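DTDP-4-dehydrorhamnose reductase, rfbD ortholog (Clostridium acetobutylicum, PDB 1VL0) probably reduces dTDP-6-deoxy-L-lyxo-4-hexulose to dTDP-L-rhamnose, and binds NADH. Local coordinates at residues A[131-136]-A[140-145]; A[227-232]-A[281-286]; A[29-34]-A[203-208]. All blocks are in the same frame, centred on the assembly; numbering follows the deposited sequence.

Interaction 1: residues A[131-136]-A[140-145]. With NAI (1,4-dihydronicotinamide adenine dinucleotide), chain D.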
loop_
_atom_site.group_PDB
_atom_site.type_symbol
_atom_site.label_atom_id
_atom_site.label_comp_id
_atom_site.label_asym_id
_atom_site.label_seq_id
_atom_site.Cartn_x
_atom_site.Cartn_y
_atom_site.Cartn_z
ATOM N N VAL A 131 1.114 -5.748 -11.669
ATOM C CA VAL A 131 0.481 -7.033 -11.481
ATOM C C VAL A 131 -0.897 -6.995 -12.096
ATOM O O VAL A 131 -1.481 -5.914 -12.246
ATOM C CB VAL A 131 0.417 -7.402 -9.976
ATOM C CG1 VAL A 131 1.814 -7.467 -9.412
ATOM C CG2 VAL A 131 -0.459 -6.379 -9.216
ATOM N N ASN A 132 -1.397 -8.146 -12.514
ATOM C CA ASN A 132 -2.703 -8.251 -13.178
ATOM C C ASN A 132 -3.136 -9.735 -13.299
ATOM O O ASN A 132 -3.347 -10.262 -14.399
ATOM C CB ASN A 132 -2.680 -7.596 -14.551
ATOM C CG ASN A 132 -4.057 -7.524 -15.175
ATOM O OD1 ASN A 132 -5.033 -7.441 -14.459
ATOM N ND2 ASN A 132 -4.137 -7.560 -16.509
ATOM N N PRO A 133 -3.297 -10.411 -12.155
ATOM C CA PRO A 133 -3.547 -11.844 -12.144
ATOM C C PRO A 133 -4.827 -12.182 -12.886
ATOM O O PRO A 133 -5.818 -11.495 -12.704
ATOM C CB PRO A 133 -3.673 -12.176 -10.653
ATOM C CG PRO A 133 -3.990 -10.916 -10.013
ATOM C CD PRO A 133 -3.308 -9.842 -10.810
ATOM N N GLN A 134 -4.779 -13.250 -13.680
ATOM C CA GLN A 134 -5.902 -13.722 -14.461
ATOM C C GLN A 134 -6.374 -15.083 -13.979
ATOM O O GLN A 134 -7.196 -15.701 -14.608
ATOM C CB GLN A 134 -5.489 -13.853 -15.925
ATOM C CG GLN A 134 -4.935 -12.597 -16.550
ATOM C CD GLN A 134 -5.965 -11.492 -16.609
ATOM O OE1 GLN A 134 -7.084 -11.687 -17.092
ATOM N NE2 GLN A 134 -5.594 -10.323 -16.081
ATOM N N SER A 135 -5.862 -15.542 -12.854
ATOM C CA SER A 135 -6.263 -16.822 -12.302
ATOM C C SER A 135 -6.623 -16.673 -10.826
ATOM O O SER A 135 -6.167 -15.722 -10.180
ATOM C CB SER A 135 -5.115 -17.813 -12.477
ATOM O OG SER A 135 -3.972 -17.475 -11.713
ATOM N N ALA A 136 -7.405 -17.610 -10.291
ATOM C CA ALA A 136 -7.629 -17.684 -8.807
ATOM C C ALA A 136 -6.339 -17.869 -8.019
ATOM O O ALA A 136 -6.121 -17.280 -6.965
ATOM C CB ALA A 136 -8.585 -18.797 -8.469
ATOM N N THR A 140 -5.268 -14.885 -5.450
ATOM C CA THR A 140 -5.134 -15.219 -4.006
ATOM C C THR A 140 -3.715 -15.087 -3.479
ATOM O O THR A 140 -3.518 -14.651 -2.365
ATOM C CB THR A 140 -5.653 -16.643 -3.710
ATOM O OG1 THR A 140 -4.895 -17.644 -4.440
ATOM C CG2 THR A 140 -7.131 -16.780 -4.129
ATOM N N LYS A 141 -2.724 -15.475 -4.275
ATOM C CA LYS A 141 -1.327 -15.267 -3.899
ATOM C C LYS A 141 -1.028 -13.770 -3.854
ATOM O O LYS A 141 -0.335 -13.316 -2.985
ATOM C CB LYS A 141 -0.362 -15.935 -4.883
ATOM C CG LYS A 141 -0.399 -17.446 -4.922
ATOM C CD LYS A 141 0.221 -18.048 -3.632
ATOM C CE LYS A 141 1.728 -17.785 -3.513
ATOM N NZ LYS A 141 2.266 -18.398 -2.262
ATOM N N LEU A 142 -1.549 -12.997 -4.789
ATOM C CA LEU A 142 -1.344 -11.533 -4.751
ATOM C C LEU A 142 -1.903 -10.876 -3.486
ATOM O O LEU A 142 -1.275 -10.028 -2.882
ATOM C CB LEU A 142 -1.949 -10.854 -5.962
ATOM C CG LEU A 142 -1.794 -9.328 -5.982
ATOM C CD1 LEU A 142 -0.389 -8.885 -6.140
ATOM C CD2 LEU A 142 -2.625 -8.748 -7.115
ATOM N N GLU A 143 -3.100 -11.264 -3.109
ATOM C CA GLU A 143 -3.701 -10.724 -1.918
ATOM C C GLU A 143 -2.880 -11.113 -0.693
ATOM O O GLU A 143 -2.763 -10.328 0.247
ATOM C CB GLU A 143 -5.170 -11.166 -1.795
ATOM C CG GLU A 143 -6.050 -10.558 -2.886
ATOM C CD GLU A 143 -6.121 -9.035 -2.855
ATOM O OE1 GLU A 143 -5.856 -8.407 -1.762
ATOM O OE2 GLU A 143 -6.486 -8.473 -3.920
ATOM N N GLY A 144 -2.296 -12.293 -0.734
ATOM C CA GLY A 144 -1.336 -12.724 0.315
ATOM C C GLY A 144 -0.193 -11.737 0.399
ATOM O O GLY A 144 0.144 -11.294 1.446
ATOM N N GLU A 145 0.384 -11.350 -0.748
ATOM C CA GLU A 145 1.466 -10.346 -0.773
ATOM C C GLU A 145 1.030 -9.040 -0.137
ATOM O O GLU A 145 1.758 -8.451 0.662
ATOM C CB GLU A 145 1.915 -10.017 -2.197
ATOM C CG GLU A 145 2.510 -11.155 -2.994
ATOM C CD GLU A 145 3.178 -10.680 -4.290
ATOM O OE1 GLU A 145 3.242 -9.448 -4.486
ATOM O OE2 GLU A 145 3.631 -11.543 -5.080
HETATM P PA NAI D . 4.703 -27.696 -2.131
HETATM O O1A NAI D . 3.345 -27.893 -2.743
HETATM O O2A NAI D . 5.731 -28.709 -2.574
HETATM O O5B NAI D . 4.483 -27.612 -0.543
HETATM C C5B NAI D . 3.513 -26.702 -0.064
HETATM C C4B NAI D . 3.112 -27.038 1.367
HETATM O O4B NAI D . 1.896 -26.367 1.693
HETATM C C3B NAI D . 2.811 -28.509 1.641
HETATM O O3B NAI D . 3.779 -29.060 2.513
HETATM C C2B NAI D . 1.413 -28.448 2.275
HETATM O O2B NAI D . 1.110 -29.497 3.186
HETATM C C1B NAI D . 1.464 -27.035 2.862
HETATM N N9A NAI D . 0.236 -26.474 3.457
HETATM C C8A NAI D . -1.001 -26.492 2.876
HETATM N N7A NAI D . -1.875 -25.917 3.726
HETATM C C5A NAI D . -1.240 -25.542 4.860
HETATM C C6A NAI D . -1.694 -24.921 6.025
HETATM N N6A NAI D . -2.970 -24.605 6.181
HETATM N N1A NAI D . -0.799 -24.650 7.035
HETATM C C2A NAI D . 0.550 -24.986 6.880
HETATM N N3A NAI D . 0.995 -25.623 5.749
HETATM C C4A NAI D . 0.113 -25.892 4.723
HETATM O O3 NAI D . 5.166 -26.190 -2.429
HETATM P PN NAI D . 6.473 -25.709 -3.254
HETATM O O1N NAI D . 7.653 -25.638 -2.370
HETATM O O2N NAI D . 6.439 -26.349 -4.588
HETATM O O5D NAI D . 6.094 -24.140 -3.369
HETATM C C5D NAI D . 6.702 -23.223 -2.469
HETATM C C4D NAI D . 6.216 -21.830 -2.772
HETATM O O4D NAI D . 6.521 -21.449 -4.131
HETATM C C3D NAI D . 4.708 -21.681 -2.582
HETATM O O3D NAI D . 4.559 -20.537 -1.789
HETATM C C2D NAI D . 4.135 -21.491 -3.986
HETATM O O2D NAI D . 2.978 -20.673 -4.122
HETATM C C1D NAI D . 5.344 -20.866 -4.693
HETATM N N1N NAI D . 5.379 -21.115 -6.132
HETATM C C2N NAI D . 5.678 -22.382 -6.581
HETATM C C3N NAI D . 5.732 -22.592 -7.958
HETATM C C7N NAI D . 5.703 -23.988 -8.506
HETATM O O7N NAI D . 6.066 -24.159 -9.850
HETATM N N7N NAI D . 5.344 -25.018 -7.730
HETATM C C4N NAI D . 5.493 -21.530 -8.841
HETATM C C5N NAI D . 5.190 -20.253 -8.370
HETATM C C6N NAI D . 5.140 -20.082 -6.990
#
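Leu142 reaches from the first turns of helix 136-151 back over the loop that leads into it and sets its forked end against Val131 and Pro133. With CG anti to the backbone N (chi1 179°), the fork points at the loop. Leu142 CD2 lies 3.8 Å from Val131 CG2 and 3.9 Å from Pro133 CG, while of the two loop residues Leu142 CD1 meets the valine. The leucine runs at about a right angle to the proline, so a methyl and not the length of the chain presses on that ring.

Closer to the helix start, Ala136 O takes the backbone bond of its turn from Thr140 N at 3.0 Å. Thr140 OG1 also comes within 2.8 Å of Ala136 O, but Tyr137 O competes for its one proton; Asn90 ND2 donates to the same hydroxyl. Ser135, the N-cap, closes the helix end by turning its OG to Gly138 N.

Tyr137 and Lys141 have the Tyr-x-x-x-Lys spacing of the short-chain dehydrogenase/reductase superfamily, and the Tyr137 hydroxyl bonds to the cofactor. Beyond CB the Lys141 chain leaves the loop behind; CB and CG meet neither residues 131-136 nor the cofactor, and bends at chi2 and chi3 then carry the chain towards the nicotinamide ribose. Lys141 CD is the first atom near the sugar, 3.8 Å from NAI O2D. CE follows at 3.2 Å from the same oxygen. At the tip, Lys141 NZ hydrogen-bonds to NAI O2D (3.0 Å) and NAI O3D (3.2 Å), straddling the ribose diol, and it has a third partner in the backbone carbonyl of Ile111 on strand 107-113.

Interaction 2: residues A[227-232]-A[281-286]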
loop_
_atom_site.group_PDB
_atom_site.type_symbol
_atom_site.label_atom_id
_atom_site.label_comp_id
_atom_site.label_asym_id
_atom_site.label_seq_id
_atom_site.Cartn_x
_atom_site.Cartn_y
_atom_site.Cartn_z
ATOM N N TYR A 227 8.368 -26.985 -23.579
ATOM C CA TYR A 227 8.908 -27.888 -24.587
ATOM C C TYR A 227 10.458 -27.971 -24.465
ATOM O O TYR A 227 11.037 -29.041 -24.336
ATOM C CB TYR A 227 8.433 -27.466 -25.993
ATOM C CG TYR A 227 9.226 -28.117 -27.112
ATOM C CD1 TYR A 227 8.975 -29.435 -27.510
ATOM C CD2 TYR A 227 10.275 -27.427 -27.728
ATOM C CE1 TYR A 227 9.728 -30.034 -28.505
ATOM C CE2 TYR A 227 11.029 -28.006 -28.713
ATOM C CZ TYR A 227 10.754 -29.319 -29.104
ATOM O OH TYR A 227 11.502 -29.886 -30.096
ATOM N N ASP A 228 11.126 -26.826 -24.442
ATOM C CA ASP A 228 12.568 -26.794 -24.313
ATOM C C ASP A 228 13.014 -27.465 -22.991
ATOM O O ASP A 228 14.048 -28.127 -22.918
ATOM C CB ASP A 228 13.066 -25.371 -24.280
ATOM C CG ASP A 228 12.824 -24.594 -25.557
ATOM O OD1 ASP A 228 12.918 -25.190 -26.652
ATOM O OD2 ASP A 228 12.548 -23.371 -25.520
ATOM N N PHE A 229 12.241 -27.249 -21.951
ATOM C CA PHE A 229 12.516 -27.816 -20.606
ATOM C C PHE A 229 12.486 -29.352 -20.725
ATOM O O PHE A 229 13.441 -30.029 -20.321
ATOM C CB PHE A 229 11.470 -27.255 -19.666
ATOM C CG PHE A 229 11.675 -27.529 -18.201
ATOM C CD1 PHE A 229 12.793 -28.191 -17.687
ATOM C CD2 PHE A 229 10.715 -27.088 -17.305
ATOM C CE1 PHE A 229 12.931 -28.410 -16.307
ATOM C CE2 PHE A 229 10.872 -27.308 -15.932
ATOM C CZ PHE A 229 11.972 -27.985 -15.446
ATOM N N ALA A 230 11.432 -29.881 -21.359
ATOM C CA ALA A 230 11.270 -31.328 -21.566
ATOM C C ALA A 230 12.420 -31.909 -22.400
ATOM O O ALA A 230 13.007 -32.933 -22.047
ATOM C CB ALA A 230 9.935 -31.616 -22.222
ATOM N N VAL A 231 12.756 -31.246 -23.499
ATOM C CA VAL A 231 13.822 -31.695 -24.373
ATOM C C VAL A 231 15.150 -31.786 -23.612
ATOM O O VAL A 231 15.919 -32.741 -23.788
ATOM C CB VAL A 231 13.937 -30.746 -25.610
ATOM C CG1 VAL A 231 15.199 -31.038 -26.438
ATOM C CG2 VAL A 231 12.735 -30.947 -26.491
ATOM N N GLU A 232 15.425 -30.825 -22.746
ATOM C CA GLU A 232 16.655 -30.873 -21.969
ATOM C C GLU A 232 16.599 -31.972 -20.926
ATOM O O GLU A 232 17.592 -32.640 -20.721
ATOM C CB GLU A 232 16.958 -29.526 -21.349
ATOM C CG GLU A 232 18.224 -29.448 -20.493
ATOM C CD GLU A 232 19.521 -29.491 -21.289
ATOM O OE1 GLU A 232 19.506 -29.596 -22.536
ATOM O OE2 GLU A 232 20.572 -29.392 -20.640
ATOM N N GLU A 281 22.236 -25.548 -15.821
ATOM C CA GLU A 281 23.187 -25.964 -14.796
ATOM C C GLU A 281 22.483 -26.479 -13.525
ATOM O O GLU A 281 22.869 -27.484 -12.955
ATOM C CB GLU A 281 24.090 -24.781 -14.472
ATOM C CG GLU A 281 25.210 -25.054 -13.490
ATOM C CD GLU A 281 26.077 -23.817 -13.186
ATOM O OE1 GLU A 281 25.951 -22.785 -13.895
ATOM O OE2 GLU A 281 26.868 -23.882 -12.208
ATOM N N SER A 282 21.477 -25.734 -13.060
ATOM C CA SER A 282 20.698 -26.109 -11.940
ATOM C C SER A 282 19.988 -27.429 -12.194
ATOM O O SER A 282 19.887 -28.295 -11.317
ATOM C CB SER A 282 19.676 -25.007 -11.635
ATOM O OG SER A 282 20.330 -23.866 -11.135
ATOM N N LEU A 283 19.467 -27.561 -13.400
ATOM C CA LEU A 283 18.678 -28.712 -13.786
ATOM C C LEU A 283 19.577 -29.962 -13.842
ATOM O O LEU A 283 19.240 -31.030 -13.235
ATOM C CB LEU A 283 17.997 -28.437 -15.131
ATOM C CG LEU A 283 17.195 -29.643 -15.615
ATOM C CD1 LEU A 283 16.104 -30.133 -14.568
ATOM C CD2 LEU A 283 16.627 -29.405 -16.970
ATOM N N LYS A 284 20.750 -29.823 -14.450
ATOM C CA LYS A 284 21.709 -30.940 -14.470
ATOM C C LYS A 284 22.060 -31.402 -13.061
ATOM O O LYS A 284 22.131 -32.618 -12.800
ATOM C CB LYS A 284 22.985 -30.608 -15.231
ATOM C CG LYS A 284 23.886 -31.834 -15.397
ATOM C CD LYS A 284 25.009 -31.686 -16.395
ATOM C CE LYS A 284 25.662 -33.057 -16.680
ATOM N NZ LYS A 284 26.102 -33.794 -15.411
ATOM N N GLU A 285 22.287 -30.468 -12.145
ATOM C CA GLU A 285 22.638 -30.830 -10.750
ATOM C C GLU A 285 21.485 -31.649 -10.133
ATOM O O GLU A 285 21.670 -32.602 -9.376
ATOM C CB GLU A 285 22.943 -29.564 -9.968
ATOM C CG GLU A 285 23.188 -29.727 -8.484
ATOM C CD GLU A 285 23.145 -28.401 -7.704
ATOM O OE1 GLU A 285 22.054 -27.771 -7.607
ATOM O OE2 GLU A 285 24.196 -27.990 -7.138
ATOM N N TYR A 286 20.272 -31.274 -10.470
ATOM C CA TYR A 286 19.091 -31.915 -9.924
ATOM C C TYR A 286 18.903 -33.316 -10.472
ATOM O O TYR A 286 18.664 -34.264 -9.695
ATOM C CB TYR A 286 17.840 -31.069 -10.181
ATOM C CG TYR A 286 16.555 -31.693 -9.666
ATOM C CD1 TYR A 286 16.307 -31.796 -8.311
ATOM C CD2 TYR A 286 15.605 -32.139 -10.534
ATOM C CE1 TYR A 286 15.141 -32.362 -7.841
ATOM C CE2 TYR A 286 14.426 -32.694 -10.092
ATOM C CZ TYR A 286 14.195 -32.807 -8.749
ATOM O OH TYR A 286 13.023 -33.369 -8.342
#
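Glu232 and Leu283 are the nearest CA pair of segments 227-232 and 281-286, with 8.7 Å between Glu232 CA and Leu283 CA, a separation that side chains have to bridge. Both segments are regular helix throughout and run on at either end: Glu232 N bonds back to Asp228 O in one, and Tyr286 N to Ser282 O in the other.

Leu283 does the bridging. Its CG stands anti to the backbone N (chi1 178°), which sends the two methyls straight across to helix 226-237, where Phe229 and Glu232, three residues apart, receive them. The phenyl ring offers its edge: Leu283 CD2 sits near the ring plane, 3.9 Å from Phe229 CE1, and Leu283 CD1 is 4.0 Å from that same carbon.

Both helices come late in the chain, after the parallel strands of the Rossmann-type sheet, in the C-terminal part that in reductases of this family contributes to the substrate-binding lobe. Phe229 and Leu283 also share neighbours, both touching Tyr164 on strand 155-164 and Val171 on helix 170-180, and Phe229 meets the ring of Phe170. The phenylalanine thus belongs to an apolar cluster, and its own side chain is about 8 Å from the bound dinucleotide.

Glu232 takes part through its aliphatic stem. It and Leu283 lie side by side, their chains pointing opposite ways, which brings Glu232 CG to 3.9 Å from Leu283 CD2. A bend at chi2 (72°) then turns the carboxylate, and its OE1 forms a salt bridge with Arg235 NE one turn along the same helix.

Interaction 3: residues A[29-34]-A[203-208]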
loop_
_atom_site.group_PDB
_atom_site.type_symbol
_atom_site.label_atom_id
_atom_site.label_comp_id
_atom_site.label_asym_id
_atom_site.label_seq_id
_atom_site.Cartn_x
_atom_site.Cartn_y
_atom_site.Cartn_z
ATOM N N GLN A 29 15.469 -26.389 4.990
ATOM C CA GLN A 29 15.926 -27.188 6.139
ATOM C C GLN A 29 17.323 -27.750 5.856
ATOM O O GLN A 29 18.200 -27.674 6.695
ATOM C CB GLN A 29 14.953 -28.322 6.421
ATOM C CG GLN A 29 13.694 -27.837 7.005
ATOM C CD GLN A 29 12.752 -28.936 7.379
ATOM O OE1 GLN A 29 11.786 -29.227 6.649
ATOM N NE2 GLN A 29 13.010 -29.551 8.505
ATOM N N LYS A 30 17.517 -28.258 4.635
ATOM C CA LYS A 30 18.773 -28.863 4.237
ATOM C C LYS A 30 19.922 -27.848 4.207
ATOM O O LYS A 30 21.003 -28.127 4.733
ATOM C CB LYS A 30 18.600 -29.532 2.888
ATOM C CG LYS A 30 19.828 -30.183 2.313
ATOM C CD LYS A 30 19.398 -31.084 1.161
ATOM C CE LYS A 30 20.529 -31.391 0.201
ATOM N NZ LYS A 30 20.005 -32.251 -0.914
ATOM N N GLN A 31 19.681 -26.658 3.672
ATOM C CA GLN A 31 20.709 -25.620 3.646
ATOM C C GLN A 31 20.989 -25.005 5.020
ATOM O O GLN A 31 22.037 -24.390 5.225
ATOM C CB GLN A 31 20.350 -24.539 2.629
ATOM C CG GLN A 31 20.444 -25.013 1.152
ATOM C CD GLN A 31 20.265 -23.909 0.149
ATOM O OE1 GLN A 31 20.383 -22.741 0.504
ATOM N NE2 GLN A 31 19.970 -24.253 -1.115
ATOM N N LEU A 32 20.074 -25.167 5.970
ATOM C CA LEU A 32 20.278 -24.661 7.316
ATOM C C LEU A 32 20.895 -25.687 8.276
ATOM O O LEU A 32 21.267 -25.346 9.375
ATOM C CB LEU A 32 18.948 -24.151 7.897
ATOM C CG LEU A 32 18.415 -22.826 7.361
ATOM C CD1 LEU A 32 17.045 -22.550 7.915
ATOM C CD2 LEU A 32 19.348 -21.657 7.624
ATOM N N LYS A 33 20.974 -26.948 7.876
ATOM C CA LYS A 33 21.610 -27.955 8.707
ATOM C C LYS A 33 23.063 -27.559 9.046
ATOM O O LYS A 33 23.850 -27.171 8.195
ATOM C CB LYS A 33 21.568 -29.341 8.049
ATOM C CG LYS A 33 20.518 -30.281 8.628
ATOM N N GLY A 34 23.400 -27.636 10.320
ATOM C CA GLY A 34 24.739 -27.294 10.765
ATOM C C GLY A 34 25.029 -25.809 10.923
ATOM O O GLY A 34 26.070 -25.442 11.468
ATOM N N VAL A 203 18.817 -17.818 -2.205
ATOM C CA VAL A 203 18.406 -16.428 -2.265
ATOM C C VAL A 203 17.607 -16.019 -1.010
ATOM O O VAL A 203 17.890 -14.985 -0.387
ATOM C CB VAL A 203 17.593 -16.155 -3.537
ATOM C CG1 VAL A 203 16.816 -14.851 -3.404
ATOM C CG2 VAL A 203 18.575 -16.087 -4.737
ATOM N N VAL A 204 16.646 -16.854 -0.632
ATOM C CA VAL A 204 15.844 -16.613 0.552
ATOM C C VAL A 204 16.750 -16.391 1.719
ATOM O O VAL A 204 16.550 -15.421 2.460
ATOM C CB VAL A 204 14.874 -17.728 0.846
ATOM C CG1 VAL A 204 14.312 -17.635 2.284
ATOM C CG2 VAL A 204 13.740 -17.657 -0.129
ATOM N N LEU A 205 17.722 -17.264 1.916
ATOM C CA LEU A 205 18.578 -17.150 3.122
ATOM C C LEU A 205 19.580 -16.006 3.022
ATOM O O LEU A 205 20.010 -15.457 4.051
ATOM C CB LEU A 205 19.289 -18.458 3.371
ATOM C CG LEU A 205 18.367 -19.660 3.673
ATOM C CD1 LEU A 205 19.170 -20.974 3.640
ATOM C CD2 LEU A 205 17.651 -19.509 4.981
ATOM N N LYS A 206 19.986 -15.665 1.801
ATOM C CA LYS A 206 20.831 -14.487 1.543
ATOM C C LYS A 206 20.151 -13.149 1.957
ATOM O O LYS A 206 20.742 -12.335 2.674
ATOM C CB LYS A 206 21.170 -14.417 0.043
ATOM C CG LYS A 206 22.010 -13.206 -0.447
ATOM C CD LYS A 206 21.985 -13.123 -2.049
ATOM C CE LYS A 206 22.755 -11.892 -2.671
ATOM N NZ LYS A 206 24.129 -11.745 -1.974
ATOM N N VAL A 207 18.948 -12.896 1.456
ATOM C CA VAL A 207 18.273 -11.636 1.768
ATOM C C VAL A 207 17.997 -11.505 3.260
ATOM O O VAL A 207 18.100 -10.419 3.804
ATOM C CB VAL A 207 17.013 -11.360 0.941
ATOM C CG1 VAL A 207 17.390 -11.254 -0.556
ATOM C CG2 VAL A 207 15.937 -12.409 1.146
ATOM N N ILE A 208 17.618 -12.582 3.919
ATOM C CA ILE A 208 17.457 -12.546 5.395
ATOM C C ILE A 208 18.742 -12.130 6.084
ATOM O O ILE A 208 18.773 -11.320 7.005
ATOM C CB ILE A 208 17.014 -13.929 5.943
ATOM C CG1 ILE A 208 15.595 -14.269 5.476
ATOM C CG2 ILE A 208 17.060 -14.006 7.448
ATOM C CD1 ILE A 208 15.262 -15.765 5.812
#
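Leu205 fits its two methyls against Leu32 and Gln31, joining helix 197-210 to the end of helix 23-32 on one face of the Rossmann fold. Helix 23-32 is the first helix of that fold, following strand 13-18, and its N-terminal residues Gln23 and Leu24 bind the dinucleotide; this contact is at the other end, away from the cofactor.

The tight part is leucine on leucine. Leu32 CD2 touches Leu205 CD2 at 3.8 Å and also lies 4.0 Å from Leu205 CD1, the two side chains crossing at a slant. Leu32 is buried and reaches the sheet, continuing inward onto Val37 and Val39 of strand 37-42. On the partner helix it is Val204 and Ile208, beside Leu205 in the fold, that cover strands 66-69 and 107-113.

Gln31 makes the looser, partly exposed side. Its CB is 3.9 Å from Leu205 CD1, and the chain, extended beyond CG, passes the leucine at a slant and brings its amide end back to the same methyl. The backbone is less firmly held here too: the bonds from Leu32 N and Lys33 N to Gln29 O are weak, Lys33 is exposed and modelled only as far as CG, and the chain turns away at Gly34.

The amide of Gln31 is divided between two jobs. NE2 hydrogen-bonds to the carbonyl of Val198, on the leucine's own helix, and to Glu27 OE2, while Gln31 OE1 rests at van der Waals distance, 3.8 Å, from Leu205 CD1.

How the interactions relate
Each of the three contacts turns on one leucine, but the surroundings differ. Interaction 1 is local, a helix packed on its own entry loop, and it alone combines apolar packing with a backbone hydrogen bond between its segments and a direct grip on the cofactor. Interactions 2 and 3 join helices far apart in sequence; between the paired segments they rely on van der Waals contact, though in interaction 3 Gln31 adds a hydrogen bond to Val198 of the partner helix. Interaction 2 is fully buried, whereas interaction 3 is partly open. Helices 136-151 and 197-210 both pack on strand 107-113. Interactions 2 and 3 approach to about 8 Å between nearest atoms without touching.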